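Local coordinates for protein collagen adhesin (Staphylococcus aureus, PDB 2F68) that probably mediates adhesion of Staphylococcus aureus to collagen, which its two beta-rich domains are thought to embrace in a "collagen hug", at residues A[52-57]-A[128-133]; A[101-107]-A[303-309]. The contacts are given in a common frame with arbitrary orientation. Residues are numbered along the deposited sequence.

From the N terminus the chain passes residues 52-57, 101-107, 128-133 and finally 303-309, so the two contacts cross: interaction 1 closes a loop between the first and third of these segments, interaction 2 one between the second and fourth. Both lie in the N-terminal immunoglobulin-like domain, their centres 23 Å apart and their nearest atoms about 7 Å apart. Interaction 1 (52-57 with 128-133) joins strands 50-54 and 127-132, both from that domain. Interaction 2 (101-107 with 303-309) is reached only after the chain has run through the collagen-binding domain and returned, bringing its C-terminal strand 300-307 alongside strand 104-116, the strand that precedes 127-132 in sequence.

Interaction 1: A[52-57]-A[128-133]; sequences IKVAWP and ATITSG
Two reciprocal backbone hydrogen bonds, Ala55 N to Thr131 O and Thr131 N to Ala55 O, both 2.8 Å with 162° at the hydrogen, define one antiparallel hydrogen-bonded pair (CA-CA 5.2 Å). Toward Ser132 the pairing loosens: Ser132 OG, chi1 t, donates to Lys53 O at 3.1 Å, and a water links Lys53 O to Gly133 N, 2.8 Å from each. Toward Pro57, which lacks an amide hydrogen, Pro57 CD meets Thr129 O at 3.4 Å. The axes of strands 52-54 and 128-132 run at 178°, 5.8 Å apart. This short bridge closes a seam in the immunoglobulin-like domain: Val54 also bonds Ala90 and Ile130 bonds Thr137 through the backbone, so strands 89-94 and 135-141 flank it. In the buried layer, Val54 CG1 (chi1 t) touches Ile130 CG2 (chi1 m) at 3.8 Å, and Trp56 CB (chi1 p) lies 3.8 Å from Ile130 CG1. Pro57 CG packs on Ala128 CB at 3.9 Å; the Lys53 side chain sets off sideways and its end leads away from 128-133.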
# COMPACT_ATOMS: atom_id res chain seq x y z
N ILE A 52 -3.76 24.36 -2.91
CA ILE A 52 -2.43 24.19 -2.34
C ILE A 52 -1.86 22.85 -2.80
O ILE A 52 -2.47 21.80 -2.60
CB ILE A 52 -2.47 24.25 -0.79
CG1 ILE A 52 -2.92 25.64 -0.31
CG2 ILE A 52 -1.11 23.88 -0.20
CD1 ILE A 52 -3.41 25.68 1.13
N LYS A 53 -0.69 22.90 -3.43
CA LYS A 53 -0.05 21.70 -3.98
C LYS A 53 1.14 21.22 -3.15
O LYS A 53 1.97 22.03 -2.70
CB LYS A 53 0.38 21.94 -5.43
CG LYS A 53 -0.76 21.92 -6.43
CD LYS A 53 -0.23 22.07 -7.85
CE LYS A 53 -1.35 21.93 -8.87
NZ LYS A 53 -0.85 22.08 -10.27
N VAL A 54 1.22 19.91 -2.96
CA VAL A 54 2.36 19.27 -2.30
C VAL A 54 3.05 18.36 -3.32
O VAL A 54 2.48 17.36 -3.76
CB VAL A 54 1.93 18.47 -1.04
CG1 VAL A 54 3.14 17.83 -0.37
CG2 VAL A 54 1.19 19.36 -0.06
N ALA A 55 4.28 18.72 -3.68
CA ALA A 55 5.02 18.02 -4.73
C ALA A 55 6.20 17.21 -4.20
O ALA A 55 6.80 17.56 -3.19
CB ALA A 55 5.48 19.01 -5.80
N TRP A 56 6.53 16.13 -4.91
CA TRP A 56 7.64 15.24 -4.57
C TRP A 56 8.18 14.53 -5.81
O TRP A 56 7.47 14.44 -6.82
CB TRP A 56 7.20 14.21 -3.51
CG TRP A 56 5.91 13.51 -3.83
CD1 TRP A 56 5.69 12.59 -4.82
CD2 TRP A 56 4.66 13.66 -3.14
NE1 TRP A 56 4.39 12.16 -4.79
CE2 TRP A 56 3.73 12.80 -3.77
CE3 TRP A 56 4.24 14.43 -2.05
CZ2 TRP A 56 2.40 12.70 -3.35
CZ3 TRP A 56 2.91 14.33 -1.64
CH2 TRP A 56 2.01 13.47 -2.29
N PRO A 57 9.44 14.04 -5.76
CA PRO A 57 10.01 13.31 -6.89
C PRO A 57 9.24 12.03 -7.23
O PRO A 57 8.94 11.23 -6.34
CB PRO A 57 11.43 12.97 -6.42
CG PRO A 57 11.38 13.07 -4.94
CD PRO A 57 10.41 14.16 -4.65
N ALA A 128 15.02 12.42 -0.78
CA ALA A 128 13.86 12.89 -1.53
C ALA A 128 13.33 14.19 -0.93
O ALA A 128 13.04 14.26 0.27
CB ALA A 128 12.77 11.82 -1.53
N THR A 129 13.22 15.21 -1.77
CA THR A 129 12.79 16.54 -1.33
C THR A 129 11.31 16.78 -1.64
O THR A 129 10.92 16.91 -2.80
CB THR A 129 13.66 17.66 -1.96
OG1 THR A 129 15.05 17.35 -1.78
CG2 THR A 129 13.35 19.01 -1.33
N ILE A 130 10.50 16.84 -0.59
CA ILE A 130 9.08 17.15 -0.71
C ILE A 130 8.87 18.65 -0.51
O ILE A 130 9.31 19.22 0.49
CB ILE A 130 8.22 16.32 0.29
CG1 ILE A 130 8.41 14.82 0.03
CG2 ILE A 130 6.74 16.71 0.18
CD1 ILE A 130 7.87 13.92 1.13
N THR A 131 8.20 19.28 -1.48
CA THR A 131 8.01 20.74 -1.48
C THR A 131 6.54 21.14 -1.50
O THR A 131 5.71 20.46 -2.10
CB THR A 131 8.72 21.40 -2.69
OG1 THR A 131 8.27 20.79 -3.91
CG2 THR A 131 10.23 21.27 -2.58
N SER A 132 6.24 22.24 -0.82
CA SER A 132 4.90 22.84 -0.83
C SER A 132 5.01 24.36 -0.70
O SER A 132 5.13 24.89 0.41
CB SER A 132 4.03 22.26 0.29
OG SER A 132 2.71 22.77 0.23
N GLY A 133 4.99 25.04 -1.84
CA GLY A 133 5.16 26.49 -1.89
C GLY A 133 6.61 26.90 -1.69
O GLY A 133 7.47 26.54 -2.49
O HOH W 1 3.61 23.85 -3.99

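Interaction 2: A[101-107]-A[303-309]; sequences LSDVSGF and GIEGTVK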
# COMPACT_ATOMS: atom_id res chain seq x y z
N LEU A 101 -15.52 32.50 5.96
CA LEU A 101 -14.66 32.30 7.13
C LEU A 101 -13.50 33.29 7.17
O LEU A 101 -12.86 33.57 6.15
CB LEU A 101 -14.12 30.87 7.16
CG LEU A 101 -15.11 29.71 7.35
CD1 LEU A 101 -14.47 28.40 6.93
CD2 LEU A 101 -15.62 29.63 8.79
N SER A 102 -13.24 33.82 8.36
CA SER A 102 -12.10 34.71 8.61
C SER A 102 -11.16 34.07 9.63
O SER A 102 -11.57 33.20 10.40
CB SER A 102 -12.58 36.08 9.10
OG SER A 102 -13.33 35.96 10.29
N ASP A 103 -9.90 34.52 9.63
CA ASP A 103 -8.85 33.96 10.49
C ASP A 103 -8.68 32.45 10.24
O ASP A 103 -8.63 31.65 11.18
CB ASP A 103 -9.12 34.25 11.97
CG ASP A 103 -9.36 35.73 12.25
OD1 ASP A 103 -8.58 36.57 11.76
OD2 ASP A 103 -10.34 36.04 12.97
N VAL A 104 -8.59 32.09 8.97
CA VAL A 104 -8.58 30.69 8.54
C VAL A 104 -7.20 30.05 8.71
O VAL A 104 -6.19 30.60 8.27
CB VAL A 104 -9.06 30.53 7.07
CG1 VAL A 104 -9.23 29.07 6.70
CG2 VAL A 104 -10.37 31.28 6.85
N SER A 105 -7.18 28.89 9.36
CA SER A 105 -5.97 28.09 9.53
C SER A 105 -6.30 26.60 9.47
O SER A 105 -7.37 26.18 9.93
CB SER A 105 -5.29 28.43 10.86
OG SER A 105 -6.16 28.18 11.96
N GLY A 106 -5.40 25.81 8.91
CA GLY A 106 -5.62 24.37 8.78
C GLY A 106 -4.39 23.54 8.48
O GLY A 106 -3.28 24.07 8.39
N PHE A 107 -4.59 22.23 8.34
CA PHE A 107 -3.50 21.29 8.05
C PHE A 107 -3.93 20.12 7.17
O PHE A 107 -5.13 19.86 7.00
CB PHE A 107 -2.86 20.79 9.36
CG PHE A 107 -3.72 19.84 10.14
CD1 PHE A 107 -3.58 18.46 10.00
CD2 PHE A 107 -4.67 20.32 11.05
CE1 PHE A 107 -4.37 17.57 10.72
CE2 PHE A 107 -5.46 19.44 11.78
CZ PHE A 107 -5.31 18.06 11.62
N GLY A 303 -7.69 19.00 8.89
CA GLY A 303 -8.48 19.89 9.73
C GLY A 303 -8.40 21.34 9.29
O GLY A 303 -7.44 21.74 8.62
N ILE A 304 -9.40 22.13 9.67
CA ILE A 304 -9.49 23.54 9.30
C ILE A 304 -10.32 24.34 10.32
O ILE A 304 -11.40 23.91 10.73
CB ILE A 304 -10.02 23.73 7.84
CG1 ILE A 304 -10.03 25.21 7.43
CG2 ILE A 304 -11.40 23.06 7.66
CD1 ILE A 304 -10.07 25.44 5.93
N GLU A 305 -9.80 25.50 10.71
CA GLU A 305 -10.47 26.39 11.65
C GLU A 305 -10.80 27.73 10.99
O GLU A 305 -10.09 28.17 10.09
CB GLU A 305 -9.60 26.63 12.89
CG GLU A 305 -9.39 25.40 13.76
CD GLU A 305 -8.51 25.67 14.97
OE1 GLU A 305 -8.77 26.65 15.70
OE2 GLU A 305 -7.56 24.89 15.20
N GLY A 306 -11.89 28.36 11.44
CA GLY A 306 -12.33 29.64 10.89
C GLY A 306 -13.44 30.29 11.68
O GLY A 306 -14.22 29.61 12.35
N THR A 307 -13.52 31.62 11.60
CA THR A 307 -14.55 32.39 12.28
C THR A 307 -15.62 32.85 11.29
O THR A 307 -15.30 33.45 10.26
CB THR A 307 -13.95 33.62 13.02
OG1 THR A 307 -12.77 33.22 13.73
CG2 THR A 307 -14.95 34.22 14.00
N VAL A 308 -16.87 32.55 11.61
CA VAL A 308 -18.01 32.89 10.75
C VAL A 308 -18.29 34.40 10.77
O VAL A 308 -18.72 34.97 9.77
CB VAL A 308 -19.30 32.13 11.17
CG1 VAL A 308 -20.26 32.01 9.98
CG2 VAL A 308 -18.97 30.74 11.71
N LYS A 309 -18.03 35.02 11.93
CA LYS A 309 -18.20 36.47 12.14
C LYS A 309 -19.64 36.92 11.92
O LYS A 309 -20.58 36.34 12.46
CB LYS A 309 -17.23 37.27 11.26
CG LYS A 309 -16.75 38.58 11.88
CD LYS A 309 -15.57 38.35 12.83
CE LYS A 309 -15.02 39.66 13.37
NZ LYS A 309 -13.86 39.44 14.27
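This is an antiparallel strand pairing in which the C-terminal strand of the chain is laid against strand 104-116 of the N-terminal immunoglobulin-like domain, with 195 residues between segments 101-107 and 303-309. The axes of strands 104-107 and 303-307 approach to 4.5 Å at 173°. Hydrogen-bonded pairs are made by Ser105 with Glu305 (Glu305 N to Ser105 O 2.6 Å, Ser105 N to Glu305 O 3.1 Å) and by Phe107 with Gly303 (Phe107 N to Gly303 O 2.9 Å, Gly303 N to Phe107 O 3.3 Å). Beyond a beta bulge, Ser102 pairs with Thr307 through two 2.8 Å bonds, Ser102 N to Thr307 O and Thr307 N to Ser102 O; Ser102 OG adds a third, to Thr307 O, at 3.2 Å. The extra residue of the bulge lies on 101-107, where Asp103 has positive phi (57°) and the chain turns a corner. Such strand complementation is consistent with the C-terminal latch of the collagen-hug model, which would fasten the two domains around collagen. The three glycines allow the close fit: an ideal CB on Gly106 would lie 2.7 Å from Gly303 O, one on Gly303 2.7 Å from Phe107 CE2, and one on Gly306 2.9 Å from Leu101 CD2. Phe107 accordingly covers Gly303 with a ring face over its N, and makes a cation-pi contact with Lys36. On the buried side, Val104 CG1 meets Ile304 CD1 at 3.8 Å, while Leu101 and Ile304 both pack on Val75 and Val80.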